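Local atomic coordinates of teicoplanin pseudoaglycone deacetylases Orf2 (Actinoplanes teichomyceticus, PDB entry 3DFF), a protein that probably removes, as a zinc-dependent deacetylase, an acetyl group from the teicoplanin pseudoaglycone during biosynthesis of the antibiotic. Residues I13-D18 with P162-T167; V43-A48 with H90-F95; L184-P189 with T263-V268. One frame throughout, in Å; residues are numbered along the deposited sequence.

Contact 1: residues I13-D18 with P162-T167; sequences ISPHLD and PDHEAT. With ZN (zinc ion), chain B.
The imidazole of His164 has Pro15 CG over the centre of one face and ND1 of His16 at its edge, close to its plane; the His16 ring has Pro15 CB over the rim of one face and the carboxylate of Asp163 at its edge. Together these groups form the zinc site of a PIG-L family deacetylase, where the loop following strand 9-14 faces the start of helix 162-178. His16 ND1 and His164 NE2 each lie 2.1 Å from the zinc ion. Asp19 is the third protein ligand, and two waters also bind the metal. Histidine suits both places because its second nitrogen can be steered by a carboxylate: His16 NE2 donates to Asp163 OD2 at 2.9 Å in an almost straight bond (170°). Asp163 OD2 accepts through its anti lone pair, in the plane of the His16 ring, although ring and carboxylate planes are 62° apart. Arg101 pairs with the other oxygen of Asp163, and Asp187 accepts from ND1 of His164. Pro15, apolar and rigid, places CG 3.6 Å from the centroid of the His164 ring in a CH-pi contact. Farther from the metal, chi1 of Thr167 (-64°) sets OG1 beside the backbone N, and CG2, anti to that N, faces CG2 of Ile13 at 3.8 Å. Thr167 OG1 donates to Asp163 O at 2.8 Å, on the opposite face of that carbonyl from Thr167 N.

Contact 2: residues V43-A48 with H90-F95; sequences VFAGAA and HRHGRF
Phe95 N donates to Val43 O at 3.3 Å and Gly46 N to Phe95 O at 2.8 Å, backbone bonds at both ends of Phe95 that tie the loop after strand 37-42 to the end of strand 89-92, at the C-terminal ends of parallel strands in the Rossmann-like sheet. The second bond reaches its oxygen from above the carbonyl plane, 45° out of it. Phe44 is the centre of an inverse gamma turn, and its CA makes a CA-H...O contact with Phe95 O at 3.2 Å. Glycine suits position 46, where a CB would collide with Arg94 O and Phe95 O; a CB on Gly93 would collide with Val43 O. Phe95 carries the side-chain contact: its ring has Arg94 CG over the centre of one face and Val43 O at the edge. Val43 CG1, anti to the backbone N (chi1 180°), reaches Phe95 CD2 at 3.6 Å. The same methyl lies above the rim of the Phe44 ring, whose CD1 meets Phe95 CB at 3.5 Å. These apolar groups suit a buried seam, whereas Arg94 turns its guanidinium to Asp139 and Glu135. His92 touches Ala45 through CB and donates from NE2 to Asp79. Val43 and Phe95 rest on helix 126-147, His92 faces helix 71-85, and Phe44 leans on helix 162-178, flanking the zinc site with its side chain about 4 Å from those of His16 and Asp163 at their nearest atoms.

Contact 3: residues L184-P189 with T263-V268; sequences LWEDLP and TTWPVV
Strands 182-185 and 263-269 join antiparallel through Leu184 and Trp265, a hydrogen-bonded pair: Leu184 N donates to Trp265 O at 2.8 Å, and Trp265 N returns the bond to Leu184 O at 2.9 Å. Trp185 and Thr264 make the adjoining non-hydrogen-bonded pair, with Thr264 CG2 set 4.1 Å from Trp185 CB. Beta-branched Thr264 suits a strand and its hydroxyl bonds to Arg183, while the large indole of Trp185 packs on Val153 and Cys155 of strand 151-155. Beyond them, Glu186 N donates to Thr263 O. In the mixed sheet of this Rossmann-like fold, strand 263-269 is antiparallel to both its neighbours: 182-185, the last of five parallel strands, and 204-211. Leu184 CG presses on Val267 CG2 at 3.4 Å, a tight contact, and the six-membered ring of Trp265 lies against the backbone of 184-186, with CZ3 3.8 Å from Glu186 CA. Glu186 extends from this apolar surface, CG anti to the backbone N (chi1 -174°). OE1 is hydrogen-bonded to His250 NE2; both residues have been seen to bind a further zinc in a crystal structure of this protein, though not in this model. The same oxygen accepts from a water, which accepts from Thr263 N.

All three contacts reach the same seven-stranded sheet. Along the chain, contact 2 is nested within the loop closed by contact 1, and contact 3 follows in series. Contact 1 lies near the middle of the chain; contacts 2 and 3 are on opposite sides of its centre, their own centres about 22 Å apart, without touching. Contact 1 meets both. Backbone bonds join Ser14 and Pro15 to Val43 and Phe44. Contact 3 reaches contact 1 through Asp187, and through Trp185, which packs on Ile13 O. Strand ends and the start of helix 162-178 thus gather at the zinc; segment 184-189 supplies a second-shell partner of His164, and Phe44 packs behind Asp163.

Contact 1: residues I13-D18 with P162-T167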
ATOM      1  N   ILE A  13      -5.947  -1.133   4.533  1.00 17.68           N
ATOM      2  CA  ILE A  13      -5.917   0.134   3.795  1.00 17.00           C
ATOM      3  C   ILE A  13      -4.626   0.225   2.994  1.00 16.64           C
ATOM      4  O   ILE A  13      -3.552   0.424   3.556  1.00 16.60           O
ATOM      5  CB  ILE A  13      -6.085   1.313   4.742  1.00 16.99           C
ATOM      6  CG1 ILE A  13      -7.380   1.146   5.573  1.00 15.64           C
ATOM      7  CG2 ILE A  13      -6.091   2.646   3.986  1.00 18.64           C
ATOM      8  CD1 ILE A  13      -7.631   2.250   6.509  1.00 17.33           C
ATOM      9  N   SER A  14      -4.757   0.040   1.686  1.00 16.36           N
ATOM     10  CA  SER A  14      -3.606   0.005   0.795  1.00 15.61           C
ATOM     11  C   SER A  14      -3.381   1.380   0.158  1.00 15.70           C
ATOM     12  O   SER A  14      -4.330   1.986  -0.324  1.00 16.27           O
ATOM     13  CB  SER A  14      -3.858  -1.026  -0.293  1.00 15.81           C
ATOM     14  OG  SER A  14      -2.690  -1.228  -1.076  1.00 16.88           O
ATOM     15  N   PRO A  15      -2.129   1.873   0.124  1.00 14.40           N
ATOM     16  CA  PRO A  15      -1.892   3.138  -0.595  1.00 14.62           C
ATOM     17  C   PRO A  15      -2.215   2.990  -2.071  1.00 14.92           C
ATOM     18  O   PRO A  15      -3.003   3.786  -2.605  1.00 15.41           O
ATOM     19  CB  PRO A  15      -0.386   3.426  -0.382  1.00 14.79           C
ATOM     20  CG  PRO A  15       0.064   2.472   0.627  1.00 17.48           C
ATOM     21  CD  PRO A  15      -0.897   1.317   0.711  1.00 15.93           C
ATOM     22  N   HIS A  16      -1.621   1.989  -2.729  1.00 13.55           N
ATOM     23  CA  HIS A  16      -1.761   1.808  -4.171  1.00 14.47           C
ATOM     24  C   HIS A  16      -2.348   0.457  -4.490  1.00 15.27           C
ATOM     25  O   HIS A  16      -2.458  -0.409  -3.621  1.00 15.53           O
ATOM     26  CB  HIS A  16      -0.403   1.880  -4.870  1.00 15.50           C
ATOM     27  CG  HIS A  16       0.308   3.168  -4.656  1.00 14.94           C
ATOM     28  ND1 HIS A  16       1.549   3.240  -4.056  1.00 15.79           N
ATOM     29  CD2 HIS A  16      -0.028   4.437  -4.988  1.00 16.15           C
ATOM     30  CE1 HIS A  16       1.942   4.501  -4.027  1.00 16.99           C
ATOM     31  NE2 HIS A  16       0.993   5.248  -4.566  1.00 16.86           N
ATOM     32  N   LEU A  17      -2.717   0.286  -5.758  1.00 15.71           N
ATOM     33  CA  LEU A  17      -3.287  -0.961  -6.249  1.00 16.86           C
ATOM     34  C   LEU A  17      -2.186  -2.007  -6.451  1.00 17.86           C
ATOM     35  O   LEU A  17      -1.665  -2.184  -7.564  1.00 19.08           O
ATOM     36  CB  LEU A  17      -4.080  -0.684  -7.540  1.00 17.51           C
ATOM     37  CG  LEU A  17      -5.259   0.289  -7.383  1.00 15.66           C
ATOM     38  CD1 LEU A  17      -5.650   0.912  -8.690  1.00 16.76           C
ATOM     39  CD2 LEU A  17      -6.487  -0.447  -6.769  1.00 18.84           C
ATOM     40  N   ASP A  18      -1.834  -2.663  -5.346  1.00 17.57           N
ATOM     41  CA  ASP A  18      -0.836  -3.749  -5.273  1.00 18.04           C
ATOM     42  C   ASP A  18      -0.245  -3.900  -3.876  1.00 17.36           C
ATOM     43  O   ASP A  18       0.183  -4.984  -3.510  1.00 17.06           O
ATOM     44  CB  ASP A  18       0.300  -3.610  -6.296  1.00 18.58           C
ATOM     45  CG  ASP A  18       1.071  -2.271  -6.186  1.00 20.70           C
ATOM     46  OD1 ASP A  18       0.831  -1.449  -5.279  1.00 22.32           O
ATOM     47  OD2 ASP A  18       1.921  -2.035  -7.074  1.00 27.13           O
ATOM     48  N   PRO A 162       5.615   9.106  -0.740  1.00 19.19           N
ATOM     49  CA  PRO A 162       4.687  10.091  -0.153  1.00 19.20           C
ATOM     50  C   PRO A 162       3.243   9.573  -0.001  1.00 18.08           C
ATOM     51  O   PRO A 162       2.542   9.927   0.971  1.00 18.22           O
ATOM     52  CB  PRO A 162       4.717  11.239  -1.159  1.00 19.66           C
ATOM     53  CG  PRO A 162       6.015  11.094  -1.906  1.00 22.04           C
ATOM     54  CD  PRO A 162       6.410   9.657  -1.860  1.00 20.43           C
ATOM     55  N   ASP A 163       2.795   8.770  -0.959  1.00 16.08           N
ATOM     56  CA  ASP A 163       1.446   8.224  -0.922  1.00 15.15           C
ATOM     57  C   ASP A 163       1.320   7.205   0.208  1.00 15.43           C
ATOM     58  O   ASP A 163       0.248   7.054   0.807  1.00 15.21           O
ATOM     59  CB  ASP A 163       1.091   7.546  -2.246  1.00 16.12           C
ATOM     60  CG  ASP A 163       0.882   8.542  -3.394  1.00 17.05           C
ATOM     61  OD1 ASP A 163       0.704   9.749  -3.128  1.00 17.07           O
ATOM     62  OD2 ASP A 163       0.855   8.100  -4.564  1.00 17.72           O
ATOM     63  N   HIS A 164       2.402   6.478   0.477  1.00 14.31           N
ATOM     64  CA  HIS A 164       2.416   5.513   1.583  1.00 14.62           C
ATOM     65  C   HIS A 164       2.384   6.231   2.913  1.00 14.68           C
ATOM     66  O   HIS A 164       1.656   5.820   3.828  1.00 15.11           O
ATOM     67  CB  HIS A 164       3.646   4.607   1.509  1.00 14.52           C
ATOM     68  CG  HIS A 164       3.541   3.549   0.454  1.00 14.41           C
ATOM     69  ND1 HIS A 164       3.940   2.242   0.668  1.00 15.58           N
ATOM     70  CD2 HIS A 164       3.077   3.600  -0.820  1.00 14.68           C
ATOM     71  CE1 HIS A 164       3.716   1.538  -0.428  1.00 15.41           C
ATOM     72  NE2 HIS A 164       3.198   2.337  -1.350  1.00 16.46           N
ATOM     73  N   GLU A 165       3.169   7.307   3.026  1.00 15.75           N
ATOM     74  CA  GLU A 165       3.156   8.113   4.258  1.00 15.83           C
ATOM     75  C   GLU A 165       1.802   8.779   4.484  1.00 16.34           C
ATOM     76  O   GLU A 165       1.314   8.782   5.612  1.00 17.11           O
ATOM     77  CB  GLU A 165       4.288   9.146   4.243  1.00 16.34           C
ATOM     78  CG  GLU A 165       5.640   8.469   4.234  1.00 19.47           C
ATOM     79  CD  GLU A 165       6.808   9.410   4.417  1.00 24.44           C
ATOM     80  OE1 GLU A 165       6.644  10.636   4.253  1.00 26.34           O
ATOM     81  OE2 GLU A 165       7.908   8.906   4.717  1.00 25.88           O
ATOM     82  N   ALA A 166       1.195   9.322   3.435  1.00 16.23           N
ATOM     83  CA  ALA A 166      -0.147   9.938   3.575  1.00 16.78           C
ATOM     84  C   ALA A 166      -1.188   8.918   4.028  1.00 16.88           C
ATOM     85  O   ALA A 166      -2.017   9.212   4.900  1.00 18.24           O
ATOM     86  CB  ALA A 166      -0.576  10.563   2.263  1.00 17.35           C
ATOM     87  N   THR A 167      -1.144   7.716   3.456  1.00 16.16           N
ATOM     88  CA  THR A 167      -2.094   6.662   3.799  1.00 16.22           C
ATOM     89  C   THR A 167      -1.927   6.273   5.262  1.00 16.44           C
ATOM     90  O   THR A 167      -2.908   6.176   6.016  1.00 17.04           O
ATOM     91  CB  THR A 167      -1.865   5.438   2.894  1.00 16.25           C
ATOM     92  OG1 THR A 167      -2.150   5.815   1.535  1.00 15.42           O
ATOM     93  CG2 THR A 167      -2.777   4.286   3.308  1.00 15.48           C
TER
HETATM   94 ZN    ZN B 274       2.644   1.629  -3.290  1.00 18.53          ZN
HETATM   95  O   HOH W   1       2.456   0.508  -5.067  1.00 19.58           O
HETATM   96  O   HOH W   2       4.460   2.220  -3.894  1.00 22.42           O

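Contact 2: residues V43-A48 with H90-F95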
ATOM      1  N   VAL A  43      -6.597   3.589  -1.185  1.00 15.88           N
ATOM      2  CA  VAL A  43      -6.703   5.050  -1.126  1.00 15.37           C
ATOM      3  C   VAL A  43      -6.478   5.705  -2.493  1.00 15.97           C
ATOM      4  O   VAL A  43      -7.331   6.446  -2.980  1.00 15.83           O
ATOM      5  CB  VAL A  43      -5.709   5.624  -0.092  1.00 15.34           C
ATOM      6  CG1 VAL A  43      -5.782   7.161  -0.006  1.00 16.22           C
ATOM      7  CG2 VAL A  43      -5.978   5.000   1.275  1.00 14.28           C
ATOM      8  N   PHE A  44      -5.325   5.436  -3.106  1.00 16.17           N
ATOM      9  CA  PHE A  44      -4.931   6.145  -4.329  1.00 16.21           C
ATOM     10  C   PHE A  44      -5.341   5.384  -5.580  1.00 17.14           C
ATOM     11  O   PHE A  44      -4.528   5.061  -6.445  1.00 18.22           O
ATOM     12  CB  PHE A  44      -3.436   6.524  -4.268  1.00 15.86           C
ATOM     13  CG  PHE A  44      -3.146   7.530  -3.201  1.00 15.44           C
ATOM     14  CD1 PHE A  44      -3.430   8.884  -3.410  1.00 16.43           C
ATOM     15  CD2 PHE A  44      -2.662   7.128  -1.953  1.00 16.96           C
ATOM     16  CE1 PHE A  44      -3.205   9.851  -2.401  1.00 17.60           C
ATOM     17  CE2 PHE A  44      -2.436   8.087  -0.931  1.00 16.52           C
ATOM     18  CZ  PHE A  44      -2.726   9.457  -1.159  1.00 17.88           C
ATOM     19  N   ALA A  45      -6.633   5.090  -5.660  1.00 15.74           N
ATOM     20  CA  ALA A  45      -7.221   4.373  -6.795  1.00 16.20           C
ATOM     21  C   ALA A  45      -8.132   5.302  -7.601  1.00 16.56           C
ATOM     22  O   ALA A  45      -8.911   4.827  -8.410  1.00 16.33           O
ATOM     23  CB  ALA A  45      -8.011   3.148  -6.290  1.00 16.63           C
ATOM     24  N   GLY A  46      -7.985   6.610  -7.392  1.00 17.61           N
ATOM     25  CA  GLY A  46      -8.868   7.608  -8.019  1.00 18.37           C
ATOM     26  C   GLY A  46      -8.698   7.652  -9.520  1.00 18.95           C
ATOM     27  O   GLY A  46      -7.572   7.586 -10.033  1.00 18.36           O
ATOM     28  N   ALA A  47      -9.830   7.730 -10.229  1.00 19.92           N
ATOM     29  CA  ALA A  47      -9.844   7.785 -11.684  1.00 20.44           C
ATOM     30  C   ALA A  47      -9.036   8.963 -12.202  1.00 21.54           C
ATOM     31  O   ALA A  47      -9.114  10.066 -11.674  1.00 21.09           O
ATOM     32  CB  ALA A  47     -11.268   7.886 -12.167  1.00 20.91           C
ATOM     33  N   ALA A  48      -8.260   8.722 -13.246  1.00 22.94           N
ATOM     34  CA  ALA A  48      -7.479   9.775 -13.858  1.00 25.14           C
ATOM     35  C   ALA A  48      -7.694   9.741 -15.362  1.00 26.37           C
ATOM     36  O   ALA A  48      -7.969   8.689 -15.950  1.00 27.72           O
ATOM     37  CB  ALA A  48      -5.999   9.611 -13.517  1.00 24.69           C
ATOM     38  N   HIS A  90     -13.004  -5.743  -2.220  1.00 22.35           N
ATOM     39  CA  HIS A  90     -12.212  -4.556  -2.586  1.00 22.10           C
ATOM     40  C   HIS A  90     -13.076  -3.317  -2.493  1.00 21.99           C
ATOM     41  O   HIS A  90     -14.306  -3.402  -2.630  1.00 21.58           O
ATOM     42  CB  HIS A  90     -11.709  -4.683  -4.025  1.00 22.52           C
ATOM     43  CG  HIS A  90     -12.808  -4.810  -5.040  1.00 22.81           C
ATOM     44  ND1 HIS A  90     -13.328  -3.730  -5.723  1.00 26.60           N
ATOM     45  CD2 HIS A  90     -13.503  -5.892  -5.465  1.00 24.18           C
ATOM     46  CE1 HIS A  90     -14.288  -4.141  -6.535  1.00 24.11           C
ATOM     47  NE2 HIS A  90     -14.422  -5.449  -6.390  1.00 25.98           N
ATOM     48  N   ARG A  91     -12.424  -2.170  -2.310  1.00 20.09           N
ATOM     49  CA  ARG A  91     -13.064  -0.857  -2.357  1.00 19.95           C
ATOM     50  C   ARG A  91     -12.043   0.139  -2.908  1.00 19.89           C
ATOM     51  O   ARG A  91     -10.964   0.308  -2.343  1.00 19.91           O
ATOM     52  CB  ARG A  91     -13.546  -0.426  -0.970  1.00 19.87           C
ATOM     53  CG  ARG A  91     -14.260   0.935  -0.945  1.00 20.28           C
ATOM     54  CD  ARG A  91     -15.021   1.100   0.349  1.00 22.57           C
ATOM     55  NE  ARG A  91     -15.688   2.395   0.459  1.00 22.62           N
ATOM     56  CZ  ARG A  91     -16.881   2.568   1.026  1.00 26.20           C
ATOM     57  NH1 ARG A  91     -17.551   1.525   1.510  1.00 26.74           N
ATOM     58  NH2 ARG A  91     -17.406   3.777   1.109  1.00 26.00           N
ATOM     59  N   HIS A  92     -12.395   0.794  -4.007  1.00 19.07           N
ATOM     60  CA  HIS A  92     -11.453   1.673  -4.690  1.00 18.76           C
ATOM     61  C   HIS A  92     -11.721   3.149  -4.401  1.00 18.95           C
ATOM     62  O   HIS A  92     -12.768   3.695  -4.785  1.00 20.23           O
ATOM     63  CB  HIS A  92     -11.468   1.384  -6.188  1.00 18.76           C
ATOM     64  CG  HIS A  92     -10.910   0.040  -6.547  1.00 18.46           C
ATOM     65  ND1 HIS A  92     -11.233  -0.623  -7.708  1.00 20.85           N
ATOM     66  CD2 HIS A  92     -10.049  -0.766  -5.879  1.00 20.35           C
ATOM     67  CE1 HIS A  92     -10.571  -1.770  -7.755  1.00 18.76           C
ATOM     68  NE2 HIS A  92      -9.862  -1.887  -6.647  1.00 18.93           N
ATOM     69  N   GLY A  93     -10.772   3.790  -3.727  1.00 17.68           N
ATOM     70  CA  GLY A  93     -10.899   5.177  -3.280  1.00 17.58           C
ATOM     71  C   GLY A  93     -10.775   6.198  -4.402  1.00 16.90           C
ATOM     72  O   GLY A  93     -10.524   5.828  -5.564  1.00 17.45           O
ATOM     73  N   ARG A  94     -10.936   7.469  -4.027  1.00 17.29           N
ATOM     74  CA  ARG A  94     -11.075   8.582  -4.958  1.00 17.85           C
ATOM     75  C   ARG A  94      -9.785   9.373  -5.178  1.00 16.75           C
ATOM     76  O   ARG A  94      -9.753  10.279  -6.008  1.00 16.71           O
ATOM     77  CB  ARG A  94     -12.139   9.562  -4.414  1.00 16.99           C
ATOM     78  CG  ARG A  94     -11.702  10.343  -3.200  1.00 18.75           C
ATOM     79  CD  ARG A  94     -12.803  11.316  -2.774  1.00 18.75           C
ATOM     80  NE  ARG A  94     -12.654  11.742  -1.394  1.00 20.88           N
ATOM     81  CZ  ARG A  94     -12.158  12.905  -0.991  1.00 21.31           C
ATOM     82  NH1 ARG A  94     -11.718  13.819  -1.862  1.00 22.88           N
ATOM     83  NH2 ARG A  94     -12.110  13.149   0.310  1.00 25.12           N
ATOM     84  N   PHE A  95      -8.720   9.050  -4.449  1.00 15.95           N
ATOM     85  CA  PHE A  95      -7.538   9.915  -4.454  1.00 15.75           C
ATOM     86  C   PHE A  95      -6.605   9.609  -5.596  1.00 15.96           C
ATOM     87  O   PHE A  95      -6.421   8.449  -5.946  1.00 16.33           O
ATOM     88  CB  PHE A  95      -6.810   9.822  -3.111  1.00 15.40           C
ATOM     89  CG  PHE A  95      -7.680  10.247  -1.972  1.00 15.33           C
ATOM     90  CD1 PHE A  95      -7.835  11.594  -1.670  1.00 17.54           C
ATOM     91  CD2 PHE A  95      -8.431   9.299  -1.271  1.00 13.86           C
ATOM     92  CE1 PHE A  95      -8.705  11.999  -0.646  1.00 17.24           C
ATOM     93  CE2 PHE A  95      -9.316   9.694  -0.251  1.00 16.86           C
ATOM     94  CZ  PHE A  95      -9.422  11.032   0.080  1.00 16.77           C
TER

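Contact 3: residues L184-P189 with T263-V268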
ATOM      1  N   LEU A 184       0.583  -1.991  11.385  1.00 19.01           N
ATOM      2  CA  LEU A 184       1.224  -1.645  10.114  1.00 18.30           C
ATOM      3  C   LEU A 184       1.939  -2.865   9.573  1.00 18.00           C
ATOM      4  O   LEU A 184       2.589  -3.577  10.335  1.00 18.90           O
ATOM      5  CB  LEU A 184       2.240  -0.533  10.312  1.00 18.25           C
ATOM      6  CG  LEU A 184       1.758   0.709  11.065  1.00 18.55           C
ATOM      7  CD1 LEU A 184       2.848   1.763  11.111  1.00 20.31           C
ATOM      8  CD2 LEU A 184       0.480   1.277  10.450  1.00 16.81           C
ATOM      9  N   TRP A 185       1.868  -3.079   8.267  1.00 16.67           N
ATOM     10  CA  TRP A 185       2.639  -4.165   7.666  1.00 16.70           C
ATOM     11  C   TRP A 185       3.968  -3.644   7.172  1.00 17.21           C
ATOM     12  O   TRP A 185       4.149  -2.443   6.939  1.00 16.94           O
ATOM     13  CB  TRP A 185       1.875  -4.851   6.524  1.00 16.95           C
ATOM     14  CG  TRP A 185       1.530  -3.960   5.363  1.00 16.31           C
ATOM     15  CD1 TRP A 185       2.401  -3.265   4.552  1.00 17.05           C
ATOM     16  CD2 TRP A 185       0.217  -3.676   4.870  1.00 17.42           C
ATOM     17  NE1 TRP A 185       1.697  -2.556   3.589  1.00 16.10           N
ATOM     18  CE2 TRP A 185       0.356  -2.788   3.774  1.00 17.78           C
ATOM     19  CE3 TRP A 185      -1.067  -4.067   5.261  1.00 18.69           C
ATOM     20  CZ2 TRP A 185      -0.759  -2.317   3.044  1.00 18.59           C
ATOM     21  CZ3 TRP A 185      -2.178  -3.571   4.542  1.00 18.59           C
ATOM     22  CH2 TRP A 185      -2.001  -2.725   3.449  1.00 16.82           C
ATOM     23  N   GLU A 186       4.908  -4.566   6.990  1.00 18.03           N
ATOM     24  CA  GLU A 186       6.201  -4.218   6.432  1.00 17.96           C
ATOM     25  C   GLU A 186       6.048  -4.068   4.923  1.00 18.15           C
ATOM     26  O   GLU A 186       5.687  -5.040   4.242  1.00 18.99           O
ATOM     27  CB  GLU A 186       7.191  -5.336   6.786  1.00 18.70           C
ATOM     28  CG  GLU A 186       8.593  -5.023   6.378  1.00 19.60           C
ATOM     29  CD  GLU A 186       9.547  -6.175   6.650  1.00 23.29           C
ATOM     30  OE1 GLU A 186       9.163  -7.352   6.449  1.00 22.63           O
ATOM     31  OE2 GLU A 186      10.692  -5.893   7.067  1.00 23.98           O
ATOM     32  N   ASP A 187       6.286  -2.859   4.391  1.00 17.14           N
ATOM     33  CA  ASP A 187       6.064  -2.625   2.954  1.00 17.13           C
ATOM     34  C   ASP A 187       6.979  -3.528   2.140  1.00 17.52           C
ATOM     35  O   ASP A 187       8.191  -3.465   2.311  1.00 17.71           O
ATOM     36  CB  ASP A 187       6.329  -1.163   2.543  1.00 17.71           C
ATOM     37  CG  ASP A 187       5.605  -0.162   3.411  1.00 16.46           C
ATOM     38  OD1 ASP A 187       4.799   0.613   2.834  1.00 16.89           O
ATOM     39  OD2 ASP A 187       5.841  -0.127   4.641  1.00 18.19           O
ATOM     40  N   LEU A 188       6.390  -4.348   1.277  1.00 17.06           N
ATOM     41  CA  LEU A 188       7.162  -5.169   0.332  1.00 17.52           C
ATOM     42  C   LEU A 188       6.896  -4.769  -1.113  1.00 18.09           C
ATOM     43  O   LEU A 188       5.769  -4.400  -1.463  1.00 17.87           O
ATOM     44  CB  LEU A 188       6.845  -6.659   0.526  1.00 17.91           C
ATOM     45  CG  LEU A 188       7.116  -7.213   1.927  1.00 18.84           C
ATOM     46  CD1 LEU A 188       6.635  -8.638   2.023  1.00 20.76           C
ATOM     47  CD2 LEU A 188       8.612  -7.160   2.239  1.00 20.18           C
ATOM     48  N   PRO A 189       7.919  -4.859  -1.977  1.00 18.57           N
ATOM     49  CA  PRO A 189       9.270  -5.362  -1.667  1.00 19.46           C
ATOM     50  C   PRO A 189      10.229  -4.327  -1.069  1.00 20.37           C
ATOM     51  O   PRO A 189      11.386  -4.653  -0.831  1.00 20.15           O
ATOM     52  CB  PRO A 189       9.772  -5.802  -3.045  1.00 19.27           C
ATOM     53  CG  PRO A 189       9.161  -4.793  -3.973  1.00 19.70           C
ATOM     54  CD  PRO A 189       7.783  -4.502  -3.397  1.00 19.01           C
ATOM     55  N   THR A 263       5.742  -9.666   8.347  1.00 21.85           N
ATOM     56  CA  THR A 263       5.996  -8.870   9.542  1.00 21.99           C
ATOM     57  C   THR A 263       4.989  -7.722   9.665  1.00 21.86           C
ATOM     58  O   THR A 263       4.791  -6.963   8.705  1.00 21.79           O
ATOM     59  CB  THR A 263       7.441  -8.341   9.521  1.00 22.82           C
ATOM     60  OG1 THR A 263       8.342  -9.464   9.506  1.00 24.30           O
ATOM     61  CG2 THR A 263       7.751  -7.479  10.730  1.00 22.38           C
ATOM     62  N   THR A 264       4.374  -7.611  10.844  1.00 21.50           N
ATOM     63  CA  THR A 264       3.484  -6.501  11.176  1.00 21.62           C
ATOM     64  C   THR A 264       3.786  -5.966  12.585  1.00 21.83           C
ATOM     65  O   THR A 264       4.340  -6.684  13.421  1.00 22.14           O
ATOM     66  CB  THR A 264       1.982  -6.908  11.090  1.00 21.95           C
ATOM     67  OG1 THR A 264       1.679  -7.936  12.058  1.00 22.36           O
ATOM     68  CG2 THR A 264       1.604  -7.388   9.692  1.00 23.31           C
ATOM     69  N   TRP A 265       3.432  -4.709  12.849  1.00 20.82           N
ATOM     70  CA  TRP A 265       3.634  -4.123  14.165  1.00 21.52           C
ATOM     71  C   TRP A 265       2.336  -3.504  14.624  1.00 21.74           C
ATOM     72  O   TRP A 265       1.644  -2.868  13.817  1.00 21.22           O
ATOM     73  CB  TRP A 265       4.655  -2.999  14.126  1.00 21.59           C
ATOM     74  CG  TRP A 265       6.024  -3.380  13.709  1.00 22.03           C
ATOM     75  CD1 TRP A 265       7.052  -3.770  14.518  1.00 23.33           C
ATOM     76  CD2 TRP A 265       6.538  -3.374  12.372  1.00 22.15           C
ATOM     77  NE1 TRP A 265       8.177  -4.014  13.763  1.00 23.00           N
ATOM     78  CE2 TRP A 265       7.888  -3.782  12.444  1.00 22.41           C
ATOM     79  CE3 TRP A 265       5.988  -3.061  11.122  1.00 21.78           C
ATOM     80  CZ2 TRP A 265       8.700  -3.890  11.309  1.00 22.40           C
ATOM     81  CZ3 TRP A 265       6.801  -3.161   9.987  1.00 22.51           C
ATOM     82  CH2 TRP A 265       8.142  -3.575  10.096  1.00 23.21           C
ATOM     83  N   PRO A 266       2.004  -3.640  15.920  1.00 22.06           N
ATOM     84  CA  PRO A 266       0.842  -2.882  16.397  1.00 22.32           C
ATOM     85  C   PRO A 266       1.255  -1.432  16.576  1.00 22.29           C
ATOM     86  O   PRO A 266       2.423  -1.162  16.862  1.00 22.90           O
ATOM     87  CB  PRO A 266       0.545  -3.528  17.750  1.00 22.88           C
ATOM     88  CG  PRO A 266       1.905  -4.004  18.231  1.00 22.37           C
ATOM     89  CD  PRO A 266       2.639  -4.441  16.990  1.00 22.46           C
ATOM     90  N   VAL A 267       0.325  -0.499  16.381  1.00 21.85           N
ATOM     91  CA  VAL A 267       0.595   0.899  16.651  1.00 21.69           C
ATOM     92  C   VAL A 267      -0.141   1.289  17.925  1.00 22.10           C
ATOM     93  O   VAL A 267      -1.360   1.102  18.031  1.00 22.93           O
ATOM     94  CB  VAL A 267       0.106   1.833  15.531  1.00 22.38           C
ATOM     95  CG1 VAL A 267       0.624   3.238  15.782  1.00 21.57           C
ATOM     96  CG2 VAL A 267       0.602   1.329  14.207  1.00 21.54           C
ATOM     97  N   VAL A 268       0.609   1.810  18.876  1.00 21.25           N
ATOM     98  CA  VAL A 268       0.045   2.193  20.163  1.00 21.71           C
ATOM     99  C   VAL A 268       0.376   3.654  20.444  1.00 21.45           C
ATOM    100  O   VAL A 268       1.155   4.284  19.717  1.00 22.11           O
ATOM    101  CB  VAL A 268       0.546   1.248  21.277  1.00 21.35           C
ATOM    102  CG1 VAL A 268       0.186  -0.206  20.954  1.00 21.47           C
ATOM    103  CG2 VAL A 268       2.066   1.421  21.476  1.00 21.74           C
TER
HETATM  104  O   HOH W   3       7.062  -8.907   5.845  1.00 20.66           O